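Local coordinates for mitochondrial association factor 1 (Toxoplasma gondii, PDB 6BXS), which is encoded at a parasite locus required for manipulating host mitochondria and has a macro-domain fold, a family whose members commonly bind ADP-ribose, at residues L9-T14 / T263-L268; L216-A221 / M257-D262; V239-A244 / V252-M257. One frame throughout, in Å; residues are numbered along the deposited sequence.

Contact 1 of 3, residues L9-T14 / T263-L268. With SO4 (sulfate ion), chain H.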
loop_
_atom_site.group_PDB
_atom_site.type_symbol
_atom_site.label_atom_id
_atom_site.label_comp_id
_atom_site.label_asym_id
_atom_site.label_seq_id
_atom_site.Cartn_x
_atom_site.Cartn_y
_atom_site.Cartn_z
ATOM N N LEU A 9 -7.488 -17.591 -2.624
ATOM C CA LEU A 9 -6.928 -18.649 -1.791
ATOM C C LEU A 9 -6.663 -18.120 -0.386
ATOM O O LEU A 9 -5.902 -17.168 -0.205
ATOM C CB LEU A 9 -5.638 -19.198 -2.406
ATOM C CG LEU A 9 -4.792 -20.141 -1.544
ATOM C CD1 LEU A 9 -5.567 -21.396 -1.166
ATOM C CD2 LEU A 9 -3.505 -20.498 -2.273
ATOM N N THR A 10 -7.295 -18.746 0.604
ATOM C CA THR A 10 -7.177 -18.324 1.995
ATOM C C THR A 10 -6.402 -19.360 2.803
ATOM O O THR A 10 -6.737 -20.547 2.788
ATOM C CB THR A 10 -8.561 -18.102 2.631
ATOM O OG1 THR A 10 -9.299 -17.152 1.853
ATOM C CG2 THR A 10 -8.428 -17.586 4.056
ATOM N N LEU A 11 -5.368 -18.900 3.504
ATOM C CA LEU A 11 -4.524 -19.769 4.318
ATOM C C LEU A 11 -4.296 -19.163 5.697
ATOM O O LEU A 11 -4.080 -17.958 5.827
ATOM C CB LEU A 11 -3.182 -20.013 3.623
ATOM C CG LEU A 11 -3.252 -20.724 2.269
ATOM C CD1 LEU A 11 -1.885 -20.739 1.605
ATOM C CD2 LEU A 11 -3.783 -22.139 2.422
ATOM N N ARG A 12 -4.341 -20.008 6.725
ATOM C CA ARG A 12 -4.161 -19.560 8.100
ATOM C C ARG A 12 -2.695 -19.636 8.505
ATOM O O ARG A 12 -2.001 -20.594 8.170
ATOM C CB ARG A 12 -5.009 -20.398 9.053
ATOM C CG ARG A 12 -4.895 -19.981 10.509
ATOM C CD ARG A 12 -6.126 -20.405 11.291
ATOM N NE ARG A 12 -7.307 -19.657 10.866
ATOM C CZ ARG A 12 -8.560 -20.070 11.021
ATOM N NH1 ARG A 12 -8.820 -21.240 11.591
ATOM N NH2 ARG A 12 -9.562 -19.311 10.598
ATOM N N PHE A 13 -2.237 -18.620 9.231
ATOM C CA PHE A 13 -0.836 -18.511 9.615
ATOM C C PHE A 13 -0.686 -18.363 11.119
ATOM O O PHE A 13 -1.088 -17.353 11.696
ATOM C CB PHE A 13 -0.187 -17.324 8.902
ATOM C CG PHE A 13 -0.028 -17.526 7.427
ATOM C CD1 PHE A 13 -1.066 -17.235 6.558
ATOM C CD2 PHE A 13 1.158 -18.016 6.907
ATOM C CE1 PHE A 13 -0.921 -17.425 5.199
ATOM C CE2 PHE A 13 1.307 -18.206 5.551
ATOM C CZ PHE A 13 0.267 -17.913 4.695
ATOM N N THR A 14 -0.106 -19.376 11.751
ATOM C CA THR A 14 0.112 -19.344 13.188
ATOM C C THR A 14 1.247 -18.383 13.529
ATOM O O THR A 14 1.339 -17.897 14.656
ATOM C CB THR A 14 0.433 -20.745 13.747
ATOM O OG1 THR A 14 0.461 -20.699 15.178
ATOM C CG2 THR A 14 1.771 -21.243 13.233
ATOM N N THR A 263 5.366 -15.160 -5.309
ATOM C CA THR A 263 6.449 -14.952 -4.357
ATOM C C THR A 263 5.947 -14.528 -2.976
ATOM O O THR A 263 6.524 -14.919 -1.962
ATOM C CB THR A 263 7.439 -13.901 -4.894
ATOM O OG1 THR A 263 8.152 -14.458 -6.005
ATOM C CG2 THR A 263 8.445 -13.474 -3.834
ATOM N N ALA A 264 4.882 -13.730 -2.936
ATOM C CA ALA A 264 4.316 -13.296 -1.662
ATOM C C ALA A 264 3.868 -14.506 -0.846
ATOM O O ALA A 264 4.164 -14.614 0.344
ATOM C CB ALA A 264 3.149 -12.347 -1.887
ATOM N N LEU A 265 3.159 -15.413 -1.506
ATOM C CA LEU A 265 2.705 -16.652 -0.888
ATOM C C LEU A 265 3.876 -17.499 -0.394
ATOM O O LEU A 265 3.910 -17.900 0.767
ATOM C CB LEU A 265 1.862 -17.449 -1.886
ATOM C CG LEU A 265 1.349 -18.822 -1.436
ATOM C CD1 LEU A 265 0.427 -18.694 -0.237
ATOM C CD2 LEU A 265 0.641 -19.517 -2.584
ATOM N N ARG A 266 4.836 -17.761 -1.277
ATOM C CA ARG A 266 5.966 -18.628 -0.947
ATOM C C ARG A 266 6.795 -18.108 0.220
ATOM O O ARG A 266 7.273 -18.887 1.043
ATOM C CB ARG A 266 6.878 -18.804 -2.160
ATOM C CG ARG A 266 6.386 -19.818 -3.174
ATOM C CD ARG A 266 7.560 -20.535 -3.817
ATOM N NE ARG A 266 7.299 -20.893 -5.207
ATOM C CZ ARG A 266 8.133 -21.594 -5.966
ATOM N NH1 ARG A 266 9.287 -22.025 -5.471
ATOM N NH2 ARG A 266 7.812 -21.868 -7.222
ATOM N N GLY A 267 6.980 -16.793 0.279
ATOM C CA GLY A 267 7.757 -16.190 1.345
ATOM C C GLY A 267 7.122 -16.431 2.700
ATOM O O GLY A 267 7.806 -16.764 3.669
ATOM N N LEU A 268 5.805 -16.271 2.766
ATOM C CA LEU A 268 5.073 -16.458 4.014
ATOM C C LEU A 268 4.932 -17.938 4.365
ATOM O O LEU A 268 4.952 -18.300 5.540
ATOM C CB LEU A 268 3.696 -15.797 3.925
ATOM C CG LEU A 268 3.664 -14.313 4.304
ATOM C CD1 LEU A 268 2.353 -13.666 3.873
ATOM C CD2 LEU A 268 3.877 -14.129 5.802
HETATM S S SO4 H . 10.781 -21.392 -1.902
HETATM O O1 SO4 H . 12.235 -21.540 -1.945
HETATM O O2 SO4 H . 10.425 -20.032 -2.301
HETATM O O3 SO4 H . 10.164 -22.348 -2.818
HETATM O O4 SO4 H . 10.308 -21.650 -0.544
#
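Phe13 turns the edge of its ring, not a face, to the main chain of helix 263-276: CE2 lies 3.6 Å from Leu268 O, and that oxygen sits near the ring plane. The polarity suits an aromatic C-H facing a carbonyl, although the contact is no hydrogen bond. In this macro-domain alpha/beta fold, strand 8-13 is an outermost strand of the mixed sheet, and the C-terminal helix runs along one face of it. The two axes approach to 11.5 Å with only 24° between their directions, so strand and helix run almost side by side and side chains of alternate strand residues, Leu9, Leu11 and Phe13, bridge the gap. Leu268 CB comes to the same corner of the ring from above its plane, 3.8 Å from CE2, the two side chains crossing at about a right angle. One turn earlier, Leu265 has its CG anti to the backbone N (chi1 177°), which swings its methyls toward the strand even though its CB does not point there. Its CD1 meets Leu11 CD1 at 3.6 Å, again nearly perpendicular, whereas Leu9 CD2 stays at 4.3 Å from Leu265 CD2 and adds a looser touch. Phe23 on the neighbouring strand 19-24 also packs against Leu265 and Leu268. The 195 Å² interface contains no hydrogen bond between the segments. Arg266 points elsewhere and binds a sulfate, probably from the crystallisation liquor, at the edge of its guanidinium: NH1 donates to O3 at 2.8 Å, with an N-H...O angle of 151°.

Contact 2 of 3, residues L216-A221 / M257-D262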
loop_
_atom_site.group_PDB
_atom_site.type_symbol
_atom_site.label_atom_id
_atom_site.label_comp_id
_atom_site.label_asym_id
_atom_site.label_seq_id
_atom_site.Cartn_x
_atom_site.Cartn_y
_atom_site.Cartn_z
ATOM N N LEU A 216 -2.667 -5.808 -0.830
ATOM C CA LEU A 216 -1.260 -5.474 -1.037
ATOM C C LEU A 216 -0.685 -6.088 -2.310
ATOM O O LEU A 216 -1.014 -7.222 -2.654
ATOM C CB LEU A 216 -0.428 -5.953 0.155
ATOM C CG LEU A 216 -0.805 -5.399 1.528
ATOM C CD1 LEU A 216 -0.191 -6.238 2.633
ATOM C CD2 LEU A 216 -0.354 -3.961 1.639
ATOM N N PRO A 217 0.182 -5.341 -3.012
ATOM C CA PRO A 217 1.029 -5.977 -4.020
ATOM C C PRO A 217 2.276 -6.544 -3.356
ATOM O O PRO A 217 2.449 -6.351 -2.151
ATOM C CB PRO A 217 1.376 -4.823 -4.958
ATOM C CG PRO A 217 1.435 -3.647 -4.045
ATOM C CD PRO A 217 0.362 -3.876 -3.004
ATOM N N LEU A 218 3.127 -7.230 -4.110
ATOM C CA LEU A 218 4.451 -7.570 -3.610
ATOM C C LEU A 218 5.345 -6.348 -3.782
ATOM O O LEU A 218 5.864 -6.095 -4.869
ATOM C CB LEU A 218 5.036 -8.776 -4.338
ATOM C CG LEU A 218 6.438 -9.184 -3.876
ATOM C CD1 LEU A 218 6.397 -9.813 -2.488
ATOM C CD2 LEU A 218 7.081 -10.122 -4.884
ATOM N N LEU A 219 5.507 -5.587 -2.706
ATOM C CA LEU A 219 6.260 -4.341 -2.751
ATOM C C LEU A 219 7.719 -4.582 -3.121
ATOM O O LEU A 219 8.315 -5.583 -2.727
ATOM C CB LEU A 219 6.164 -3.622 -1.405
ATOM C CG LEU A 219 4.771 -3.086 -1.074
ATOM C CD1 LEU A 219 4.641 -2.805 0.412
ATOM C CD2 LEU A 219 4.478 -1.832 -1.882
ATOM N N GLY A 220 8.283 -3.658 -3.892
ATOM C CA GLY A 220 9.667 -3.757 -4.318
ATOM C C GLY A 220 9.837 -4.573 -5.587
ATOM O O GLY A 220 10.939 -4.661 -6.126
ATOM N N ALA A 221 8.747 -5.166 -6.065
ATOM C CA ALA A 221 8.785 -5.971 -7.283
ATOM C C ALA A 221 8.739 -5.077 -8.522
ATOM O O ALA A 221 8.748 -3.851 -8.414
ATOM C CB ALA A 221 7.633 -6.961 -7.302
ATOM N N MET A 257 -2.186 -9.366 -3.715
ATOM C CA MET A 257 -2.485 -9.427 -5.138
ATOM C C MET A 257 -1.582 -10.448 -5.815
ATOM O O MET A 257 -0.612 -10.918 -5.219
ATOM C CB MET A 257 -2.311 -8.050 -5.777
ATOM C CG MET A 257 -3.162 -6.969 -5.129
ATOM S SD MET A 257 -2.712 -5.305 -5.646
ATOM C CE MET A 257 -3.096 -5.379 -7.395
ATOM N N TYR A 258 -1.895 -10.779 -7.064
ATOM C CA TYR A 258 -1.203 -11.859 -7.754
ATOM C C TYR A 258 -0.079 -11.370 -8.657
ATOM O O TYR A 258 -0.210 -10.360 -9.345
ATOM C CB TYR A 258 -2.191 -12.669 -8.591
ATOM C CG TYR A 258 -1.546 -13.829 -9.319
ATOM C CD1 TYR A 258 -1.331 -15.042 -8.677
ATOM C CD2 TYR A 258 -1.143 -13.707 -10.642
ATOM C CE1 TYR A 258 -0.739 -16.104 -9.337
ATOM C CE2 TYR A 258 -0.549 -14.763 -11.309
ATOM C CZ TYR A 258 -0.350 -15.958 -10.652
ATOM O OH TYR A 258 0.239 -17.013 -11.312
ATOM N N GLU A 259 1.030 -12.101 -8.630
ATOM C CA GLU A 259 2.057 -11.995 -9.655
ATOM C C GLU A 259 2.542 -13.413 -9.972
ATOM O O GLU A 259 2.567 -14.269 -9.083
ATOM C CB GLU A 259 3.204 -11.081 -9.207
ATOM C CG GLU A 259 3.754 -11.347 -7.809
ATOM C CD GLU A 259 4.805 -12.441 -7.769
ATOM O OE1 GLU A 259 5.459 -12.697 -8.803
ATOM O OE2 GLU A 259 4.981 -13.040 -6.690
ATOM N N PRO A 260 2.904 -13.671 -11.243
ATOM C CA PRO A 260 3.125 -15.036 -11.748
ATOM C C PRO A 260 4.006 -15.959 -10.894
ATOM O O PRO A 260 3.783 -17.170 -10.930
ATOM C CB PRO A 260 3.790 -14.787 -13.105
ATOM C CG PRO A 260 3.218 -13.500 -13.554
ATOM C CD PRO A 260 3.065 -12.668 -12.315
ATOM N N SER A 261 4.970 -15.423 -10.150
ATOM C CA SER A 261 5.888 -16.266 -9.378
ATOM C C SER A 261 5.352 -16.622 -7.988
ATOM O O SER A 261 5.987 -17.381 -7.253
ATOM C CB SER A 261 7.251 -15.582 -9.235
ATOM O OG SER A 261 7.187 -14.486 -8.341
ATOM N N ASP A 262 4.192 -16.071 -7.637
ATOM C CA ASP A 262 3.537 -16.355 -6.359
ATOM C C ASP A 262 4.495 -16.154 -5.180
ATOM O O ASP A 262 4.433 -16.862 -4.174
ATOM C CB ASP A 262 2.974 -17.787 -6.368
ATOM C CG ASP A 262 1.453 -17.827 -6.276
ATOM O OD1 ASP A 262 0.842 -16.852 -5.791
ATOM O OD2 ASP A 262 0.865 -18.851 -6.686
#
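Met257, just past strand 253-256, bonds to Leu216, the last residue of the parallel strand 213-216, where both chains leave the sheet. The Met257 N-H reaches Leu216 O at 2.7 Å and 176°, carrying the strand pairing into the loops. The Met257 side chain folds back over the same peptide: CG, beside the backbone N (chi1 -57°), comes to 3.3 Å from Leu216 O, and the extended chain sets SD 3.9 Å from Pro217 N, near the proline CB; the bend at chi3 turns only the terminal methyl. Met62 of helix 61-76 packs against both residues. More contorted, Glu259 has its CG between the backbone N and the carbonyl carbon (chi1 48°) and bends again at chi2, curling the carboxylate back to its own turn. There OE1 accepts Ser261 OG at 2.5 Å through the syn lone pair, and Ser261 N at 3.1 Å from well above the carboxylate plane. OE2 lies 4.0 Å from Leu218 CD2 and also accepts Thr263 N. In macro domains, loops at these strand ends commonly line the ligand cleft. Gripped by three donors beside the start of helix 263-276, the Glu259 carboxylate is probably stabilised in its charged form.

Contact 3 of 3, residues V239-A244 / V252-M257. With SO4 (sulfate ion), chain D.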
loop_
_atom_site.group_PDB
_atom_site.type_symbol
_atom_site.label_atom_id
_atom_site.label_comp_id
_atom_site.label_asym_id
_atom_site.label_seq_id
_atom_site.Cartn_x
_atom_site.Cartn_y
_atom_site.Cartn_z
ATOM N N VAL A 239 8.752 -11.502 6.548
ATOM C CA VAL A 239 9.284 -11.093 7.842
ATOM C C VAL A 239 8.746 -9.720 8.252
ATOM O O VAL A 239 8.492 -9.473 9.432
ATOM C CB VAL A 239 10.828 -11.070 7.820
ATOM C CG1 VAL A 239 11.390 -10.425 9.080
ATOM C CG2 VAL A 239 11.369 -12.484 7.673
ATOM N N ALA A 240 8.576 -8.828 7.281
ATOM C CA ALA A 240 8.035 -7.502 7.558
ATOM C C ALA A 240 6.583 -7.597 8.017
ATOM O O ALA A 240 6.154 -6.863 8.908
ATOM C CB ALA A 240 8.145 -6.611 6.329
ATOM N N VAL A 241 5.828 -8.499 7.399
ATOM C CA VAL A 241 4.437 -8.716 7.775
ATOM C C VAL A 241 4.339 -9.281 9.194
ATOM O O VAL A 241 3.491 -8.855 9.976
ATOM C CB VAL A 241 3.735 -9.666 6.782
ATOM C CG1 VAL A 241 2.405 -10.173 7.343
ATOM C CG2 VAL A 241 3.507 -8.961 5.446
ATOM N N GLU A 242 5.202 -10.241 9.517
ATOM C CA GLU A 242 5.220 -10.842 10.851
ATOM C C GLU A 242 5.451 -9.792 11.930
ATOM O O GLU A 242 4.770 -9.786 12.957
ATOM C CB GLU A 242 6.305 -11.920 10.947
ATOM C CG GLU A 242 6.010 -13.190 10.159
ATOM C CD GLU A 242 7.147 -14.196 10.231
ATOM O OE1 GLU A 242 7.238 -14.920 11.245
ATOM O OE2 GLU A 242 7.948 -14.262 9.276
ATOM N N ALA A 243 6.411 -8.903 11.688
ATOM C CA ALA A 243 6.767 -7.874 12.657
ATOM C C ALA A 243 5.633 -6.871 12.834
ATOM O O ALA A 243 5.361 -6.424 13.948
ATOM C CB ALA A 243 8.040 -7.158 12.224
ATOM N N ALA A 244 4.980 -6.517 11.730
ATOM C CA ALA A 244 3.894 -5.544 11.757
ATOM C C ALA A 244 2.674 -6.085 12.499
ATOM O O ALA A 244 2.053 -5.367 13.281
ATOM C CB ALA A 244 3.513 -5.143 10.343
ATOM N N VAL A 252 -7.492 -5.730 10.929
ATOM C CA VAL A 252 -7.530 -5.588 9.480
ATOM C C VAL A 252 -7.110 -6.892 8.805
ATOM O O VAL A 252 -6.161 -7.551 9.229
ATOM C CB VAL A 252 -6.623 -4.419 8.993
ATOM C CG1 VAL A 252 -5.143 -4.795 9.034
ATOM C CG2 VAL A 252 -7.013 -3.988 7.587
ATOM N N GLU A 253 -7.845 -7.257 7.760
ATOM C CA GLU A 253 -7.582 -8.472 6.996
ATOM C C GLU A 253 -6.531 -8.211 5.919
ATOM O O GLU A 253 -6.583 -7.193 5.228
ATOM C CB GLU A 253 -8.885 -8.981 6.372
ATOM C CG GLU A 253 -8.727 -10.055 5.302
ATOM C CD GLU A 253 -10.061 -10.496 4.724
ATOM O OE1 GLU A 253 -10.914 -10.989 5.493
ATOM O OE2 GLU A 253 -10.262 -10.341 3.502
ATOM N N LEU A 254 -5.580 -9.132 5.782
ATOM C CA LEU A 254 -4.531 -9.013 4.775
ATOM C C LEU A 254 -4.893 -9.763 3.495
ATOM O O LEU A 254 -5.271 -10.936 3.534
ATOM C CB LEU A 254 -3.200 -9.540 5.316
ATOM C CG LEU A 254 -2.534 -8.757 6.449
ATOM C CD1 LEU A 254 -1.258 -9.459 6.885
ATOM C CD2 LEU A 254 -2.235 -7.333 6.027
ATOM N N GLN A 255 -4.774 -9.069 2.368
ATOM C CA GLN A 255 -4.940 -9.673 1.052
ATOM C C GLN A 255 -3.723 -9.346 0.198
ATOM O O GLN A 255 -3.249 -8.209 0.200
ATOM C CB GLN A 255 -6.207 -9.167 0.365
ATOM C CG GLN A 255 -7.468 -9.274 1.196
ATOM C CD GLN A 255 -8.678 -8.715 0.475
ATOM O OE1 GLN A 255 -8.569 -8.201 -0.640
ATOM N NE2 GLN A 255 -9.841 -8.813 1.106
ATOM N N PHE A 256 -3.221 -10.342 -0.527
ATOM C CA PHE A 256 -2.095 -10.144 -1.432
ATOM C C PHE A 256 -2.510 -10.348 -2.882
ATOM O O PHE A 256 -3.105 -11.367 -3.234
ATOM C CB PHE A 256 -0.945 -11.085 -1.076
ATOM C CG PHE A 256 -0.182 -10.665 0.145
ATOM C CD1 PHE A 256 0.835 -9.731 0.049
ATOM C CD2 PHE A 256 -0.483 -11.196 1.386
ATOM C CE1 PHE A 256 1.539 -9.336 1.171
ATOM C CE2 PHE A 256 0.219 -10.805 2.510
ATOM C CZ PHE A 256 1.230 -9.873 2.402
ATOM N N MET A 257 -2.186 -9.366 -3.715
ATOM C CA MET A 257 -2.485 -9.427 -5.138
ATOM C C MET A 257 -1.582 -10.448 -5.815
ATOM O O MET A 257 -0.612 -10.918 -5.219
ATOM C CB MET A 257 -2.311 -8.050 -5.777
ATOM C CG MET A 257 -3.162 -6.969 -5.129
ATOM S SD MET A 257 -2.712 -5.305 -5.646
ATOM C CE MET A 257 -3.096 -5.379 -7.395
HETATM S S SO4 D . -7.029 -2.353 13.274
HETATM O O1 SO4 D . -5.618 -1.984 13.205
HETATM O O2 SO4 D . -7.837 -1.154 13.468
HETATM O O3 SO4 D . -7.422 -3.013 12.035
HETATM O O4 SO4 D . -7.233 -3.265 14.397
#
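Val241 divides its two methyls between Leu254 and Phe256, packing helix 230-248 onto strand 253-256 within a beta-alpha-beta unit of the macro-domain sheet. Both contacts across the segments are apolar. With CG1 anti to the backbone N (chi1 166°), that methyl meets Leu254 CD1 tip to tip at 3.8 Å. CG2 instead arrives at the edge of the Phe256 ring, close to its plane and 3.9 Å from CZ, the valine and phenylalanine side chains lying alongside one another and pointing opposite ways. The three residues are buried, and Met190 of helix 179-202 also touches Val241. The side-chain polar bonds of the strand lie on the other face. Alternation sends Glu253 and Gln255 there, and Gln255 NE2 donates to Glu253 OE2 at 2.9 Å and 166°, within its own amide plane and on the anti side of the carboxylate oxygen. Arg215 NE binds Gln255 OE1, which fixes the amide's flip. At the strand's start a sulfate, probably from the crystallisation liquor, takes a weak, bent bond from Val252 N (2.9 Å to O3, 122°). The two segments thus meet through hydrocarbon alone, a packing without directional bonds, while the strand's own backbone is paired within the sheet.

Overall arrangement
All three contacts involve the end of the sheet formed by strands 8-13, 19-24, 253-256 and 213-216, and their centres lie about 10 Å (contacts 1 and 3), 12 Å (1 and 2) and 13 Å (2 and 3) apart. Contacts 2 and 3 share Met257; Leu216 N and Gln255 O, 2.7 Å apart, probably hydrogen bond. Phe256 ties contact 3 to contact 1, its CE2 lying 3.8 Å from Leu268 CD1, while Thr263 CG2 meets Leu218 CD2 at 3.8 Å to link contacts 1 and 2. Along the chain, contact 3 nests inside contact 2, itself inside contact 1. The sulfates, probably crystallisation-derived, show only that anions can bind there, identifying no active site.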